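Local coordinates for protein haloacid dehalogenase/epoxide hydrolase family (Corynebacterium glutamicum ATCC 13032, PDB 2PR7) that is of unknown function but, as a small haloacid dehalogenase-like protein with a metal-bound acidic site, is probably a hydrolase, at residues V38-D43 / V72-E77; V95-S100 / V113-Q118. One frame throughout, in Å; residues are numbered along the deposited sequence.

Contact 1: V38-D43 / V72-E77; sequences VILSND and VEKPEE
In N42, CG lies anti to the carbonyl carbon (chi1 -81°), which sets it, and with it the amide, against the backbone of K74. In K74, chi1 places CG beside the backbone N, and the chain then bends at chi3 (-69°). The amide of N42 grips the backbone of K74 twice. OD1 of N42 accepts from K74 N at 3.0 Å, in the carbonyl plane and on a lone pair. ND2 of N42 donates to K74 O at 2.9 Å, nearly straight and within the amide plane. Two bonds to one residue fix the rotation of the amide. CB of E73 also rests against N42 OD1, at 3.4 Å.

The K74 side chain runs back past L40 in the opposite direction. Its CG lies 3.7 Å from L40 CD2, and CD packs there too. NZ of K74 donates to L40 O at 2.9 Å. A water links NZ to N42 N, accepting from both. NZ also forms a salt bridge with OD2 of D98. F80 of helix 77-86 touches both L40 and K74. The arrangement is consistent with motif II (S41, ending strand 36-41) and the motif III lysine (K74) of the haloacid dehalogenase family, beside the calcium site.

Contact 2: V95-S100 / V113-Q118; sequences VLVDDS and VGVYYQ. With CA (calcium ion), chain C.
V97 and V115 lie side by side and point the same way, with V97 CG2 4.0 Å from V115 CB. V95 comes to V115 at a slant instead: its CG1 meets V115 CG2 at 3.7 Å. V97 CG1 reaches Y117 CD1 at 3.9 Å, again at a slant. V95, V97, V113 and V115 share one face of the sheet. Helix 120-131 covers this face, with F131 on V95 and I127 on V97. The hydroxyl of Y117 is hydrogen-bonded to W23.

L96, D98 and Y116 point to the other face. In Y116, CG is anti to the backbone N (chi1 179°). The end of its ring comes nearer to 95-100. D99 O sits at the ring edge, near its plane, 3.3 Å from CE1. One water joins D99 O, Y117 O and the Y116 hydroxyl.

The backbones pair in parallel. L96 N donates to V113 O, V115 N to L96 O, D98 N to V115 O and Y117 N to D98 O. In the last bond the donor stands above the carbonyl plane, 51° out of it.

At the end of the strand, D98 OD1 accepts from S100 N at 2.9 Å, which makes an Asx turn. OD2 of D98 forms a salt bridge with K74 NZ and accepts from N103 ND2. CG of D99 lies between the backbone N and the carbonyl carbon (chi1 66°). The end of the side chain leads away from 113-118, and OD1 binds the calcium ion at 2.4 Å. D8, A10 and waters complete the site; one water donates to D98 OD1. Strand 94-98, helix 101-110 and strand 113-116 form a beta-alpha-beta unit of the Rossmann-like haloacid dehalogenase fold. Its paired aspartates, D98 and D99, are consistent with motif IV of the family, at the metal site.

Along the chain, both segments of contact 1 come before those of contact 2, and the contact centres are 12 Å apart. Both reach one parallel sheet of five strands. Strand 36-41 of contact 1 and strand 94-98 of contact 2 flank strand 4-7, whose following loop supplies D8 and A10 to the calcium site. Strand 113-116 is the outermost on the contact 2 side. Helix 77-86 leads from the 72-77 loop toward strand 94-98. The two contacts touch through K74 NZ and D98 OD2, 2.7 Å apart. The carboxyl ends of the strands and the loops around them thus bring the lysine and the acidic residues together in what is probably the active site.

Contact 1: V38-D43 / V72-E77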
# COMPACT_ATOMS: atom_id res chain seq x y z
N VAL A 38 4.19 -2.88 0.52
CA VAL A 38 4.75 -1.77 1.29
C VAL A 38 3.62 -0.90 1.81
O VAL A 38 2.68 -0.59 1.07
CB VAL A 38 5.68 -0.88 0.45
CG1 VAL A 38 6.31 0.20 1.34
CG2 VAL A 38 6.72 -1.67 -0.17
N ILE A 39 3.70 -0.50 3.07
CA ILE A 39 2.85 0.55 3.61
C ILE A 39 3.66 1.82 3.45
O ILE A 39 4.80 1.90 3.92
CB ILE A 39 2.48 0.34 5.10
CG1 ILE A 39 1.58 -0.89 5.24
CG2 ILE A 39 1.83 1.59 5.67
CD1 ILE A 39 1.23 -1.29 6.65
N LEU A 40 3.07 2.79 2.75
CA LEU A 40 3.69 4.11 2.54
C LEU A 40 2.73 5.09 3.16
O LEU A 40 1.63 5.33 2.64
CB LEU A 40 3.93 4.47 1.09
CG LEU A 40 4.58 5.82 0.75
CD1 LEU A 40 6.02 5.88 1.32
CD2 LEU A 40 4.56 6.05 -0.73
N SER A 41 3.14 5.65 4.29
CA SER A 41 2.26 6.49 5.07
C SER A 41 2.84 7.88 5.32
O SER A 41 4.02 7.99 5.71
CB SER A 41 2.02 5.79 6.40
OG SER A 41 1.29 6.57 7.33
N ASN A 42 2.01 8.92 5.20
CA ASN A 42 2.40 10.26 5.60
C ASN A 42 2.08 10.32 7.09
O ASN A 42 0.92 10.48 7.45
CB ASN A 42 1.62 11.33 4.85
CG ASN A 42 2.19 11.61 3.44
OD1 ASN A 42 3.15 10.99 3.01
ND2 ASN A 42 1.58 12.57 2.73
N ASP A 43 3.09 10.21 7.93
CA ASP A 43 2.92 10.02 9.37
C ASP A 43 4.25 10.47 9.97
O ASP A 43 5.30 10.30 9.33
CB ASP A 43 2.67 8.55 9.73
CG ASP A 43 2.39 8.35 11.23
OD1 ASP A 43 1.20 8.35 11.63
OD2 ASP A 43 3.32 8.21 12.04
N VAL A 72 10.58 12.66 2.95
CA VAL A 72 9.75 13.00 1.77
C VAL A 72 8.36 12.48 2.04
O VAL A 72 8.19 11.57 2.85
CB VAL A 72 10.30 12.39 0.46
CG1 VAL A 72 11.63 13.03 0.10
CG2 VAL A 72 10.44 10.86 0.57
N GLU A 73 7.35 13.06 1.38
CA GLU A 73 5.99 12.65 1.61
C GLU A 73 5.22 12.50 0.30
O GLU A 73 5.54 13.11 -0.70
CB GLU A 73 5.26 13.63 2.53
CG GLU A 73 5.19 15.03 2.04
CD GLU A 73 4.70 16.00 3.13
OE1 GLU A 73 4.49 15.60 4.30
OE2 GLU A 73 4.54 17.20 2.81
N LYS A 74 4.18 11.69 0.33
CA LYS A 74 3.26 11.63 -0.79
C LYS A 74 2.65 13.01 -0.88
O LYS A 74 2.36 13.60 0.15
CB LYS A 74 2.17 10.59 -0.51
CG LYS A 74 2.70 9.17 -0.31
CD LYS A 74 1.59 8.19 0.04
CE LYS A 74 0.98 8.39 1.42
NZ LYS A 74 -0.08 7.46 1.77
N PRO A 75 2.35 13.49 -2.09
CA PRO A 75 2.46 12.85 -3.40
C PRO A 75 3.80 12.96 -4.15
O PRO A 75 3.86 12.63 -5.33
CB PRO A 75 1.31 13.50 -4.19
CG PRO A 75 1.33 14.89 -3.67
CD PRO A 75 1.61 14.76 -2.19
N GLU A 76 4.87 13.35 -3.47
CA GLU A 76 6.17 13.54 -4.13
C GLU A 76 6.63 12.25 -4.76
O GLU A 76 6.53 11.18 -4.14
CB GLU A 76 7.25 13.97 -3.14
CG GLU A 76 6.95 15.27 -2.41
CD GLU A 76 8.10 15.69 -1.54
OE1 GLU A 76 8.88 16.54 -2.00
OE2 GLU A 76 8.24 15.18 -0.41
N GLU A 77 7.14 12.35 -6.00
CA GLU A 77 7.63 11.18 -6.71
C GLU A 77 8.65 10.40 -5.86
O GLU A 77 8.65 9.18 -5.86
CB GLU A 77 8.23 11.58 -8.06
CG GLU A 77 8.85 10.43 -8.79
CD GLU A 77 9.25 10.79 -10.22
OE1 GLU A 77 8.63 11.71 -10.79
OE2 GLU A 77 10.15 10.11 -10.76
O HOH W 1 -0.74 8.84 4.25

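Contact 2: V95-S100 / V113-Q118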
# COMPACT_ATOMS: atom_id res chain seq x y z
N VAL A 95 1.30 -0.78 -7.86
CA VAL A 95 -0.02 -0.24 -7.62
C VAL A 95 -0.00 0.55 -6.30
O VAL A 95 0.42 0.00 -5.27
CB VAL A 95 -1.09 -1.34 -7.47
CG1 VAL A 95 -2.47 -0.66 -7.34
CG2 VAL A 95 -1.10 -2.30 -8.71
N LEU A 96 -0.56 1.76 -6.27
CA LEU A 96 -0.75 2.49 -5.04
C LEU A 96 -2.23 2.46 -4.68
O LEU A 96 -3.06 2.84 -5.53
CB LEU A 96 -0.33 3.95 -5.17
CG LEU A 96 -0.71 4.81 -3.94
CD1 LEU A 96 0.31 4.49 -2.79
CD2 LEU A 96 -0.78 6.32 -4.21
N VAL A 97 -2.55 2.09 -3.45
CA VAL A 97 -3.88 2.20 -2.97
C VAL A 97 -3.90 3.28 -1.87
O VAL A 97 -3.22 3.15 -0.86
CB VAL A 97 -4.39 0.84 -2.42
CG1 VAL A 97 -5.83 0.96 -1.76
CG2 VAL A 97 -4.30 -0.30 -3.47
N ASP A 98 -4.72 4.30 -2.03
CA ASP A 98 -4.68 5.43 -1.10
C ASP A 98 -6.04 6.10 -1.10
O ASP A 98 -6.72 6.20 -2.15
CB ASP A 98 -3.59 6.40 -1.57
CG ASP A 98 -3.09 7.38 -0.48
OD1 ASP A 98 -3.87 8.21 0.01
OD2 ASP A 98 -1.88 7.37 -0.21
N ASP A 99 -6.43 6.62 0.06
CA ASP A 99 -7.72 7.30 0.19
C ASP A 99 -7.66 8.80 -0.19
O ASP A 99 -8.66 9.48 -0.13
CB ASP A 99 -8.30 7.14 1.60
CG ASP A 99 -7.47 7.82 2.66
OD1 ASP A 99 -6.26 7.70 2.56
OD2 ASP A 99 -8.01 8.50 3.54
N SER A 100 -6.48 9.28 -0.58
CA SER A 100 -6.30 10.65 -1.04
C SER A 100 -6.18 10.69 -2.56
O SER A 100 -5.23 10.14 -3.13
CB SER A 100 -5.05 11.28 -0.46
OG SER A 100 -4.72 12.44 -1.19
N VAL A 113 0.37 2.44 -11.22
CA VAL A 113 -1.08 2.23 -11.33
C VAL A 113 -1.75 2.70 -10.04
O VAL A 113 -1.35 2.32 -8.96
CB VAL A 113 -1.46 0.76 -11.67
CG1 VAL A 113 -2.95 0.59 -11.59
CG2 VAL A 113 -0.94 0.40 -13.07
N GLY A 114 -2.80 3.51 -10.16
CA GLY A 114 -3.46 4.10 -9.01
C GLY A 114 -4.80 3.46 -8.71
O GLY A 114 -5.59 3.22 -9.63
N VAL A 115 -5.10 3.26 -7.42
CA VAL A 115 -6.42 2.83 -6.99
C VAL A 115 -6.86 3.73 -5.88
O VAL A 115 -6.21 3.80 -4.81
CB VAL A 115 -6.39 1.39 -6.49
CG1 VAL A 115 -7.79 0.98 -5.87
CG2 VAL A 115 -5.98 0.43 -7.63
N TYR A 116 -7.97 4.46 -6.11
CA TYR A 116 -8.56 5.33 -5.10
C TYR A 116 -9.41 4.52 -4.13
O TYR A 116 -10.34 3.84 -4.52
CB TYR A 116 -9.40 6.38 -5.78
CG TYR A 116 -10.10 7.35 -4.87
CD1 TYR A 116 -9.42 8.04 -3.89
CD2 TYR A 116 -11.47 7.57 -4.99
CE1 TYR A 116 -10.05 8.94 -3.08
CE2 TYR A 116 -12.11 8.50 -4.18
CZ TYR A 116 -11.39 9.20 -3.23
OH TYR A 116 -12.00 10.14 -2.40
N TYR A 117 -9.09 4.61 -2.84
CA TYR A 117 -9.77 3.86 -1.78
C TYR A 117 -10.78 4.74 -1.11
O TYR A 117 -10.44 5.67 -0.34
CB TYR A 117 -8.77 3.41 -0.74
CG TYR A 117 -9.32 2.44 0.28
CD1 TYR A 117 -9.31 1.07 0.01
CD2 TYR A 117 -9.80 2.84 1.47
CE1 TYR A 117 -9.77 0.19 0.92
CE2 TYR A 117 -10.27 1.95 2.37
CZ TYR A 117 -10.24 0.62 2.07
OH TYR A 117 -10.69 -0.33 2.98
N GLN A 118 -12.02 4.53 -1.48
CA GLN A 118 -13.12 5.18 -0.75
C GLN A 118 -13.94 4.14 0.02
O GLN A 118 -14.42 4.41 1.10
CB GLN A 118 -13.95 6.00 -1.74
CG GLN A 118 -15.10 6.78 -1.13
CD GLN A 118 -15.69 7.79 -2.14
OE1 GLN A 118 -16.23 7.37 -3.15
NE2 GLN A 118 -15.65 9.11 -1.83
CA CA C . -4.56 8.05 4.18
O HOH W 2 -4.11 9.48 2.26
O HOH W 3 -11.51 8.51 0.28
O HOH W 4 -6.06 9.71 5.70
O HOH W 5 -3.80 9.90 5.57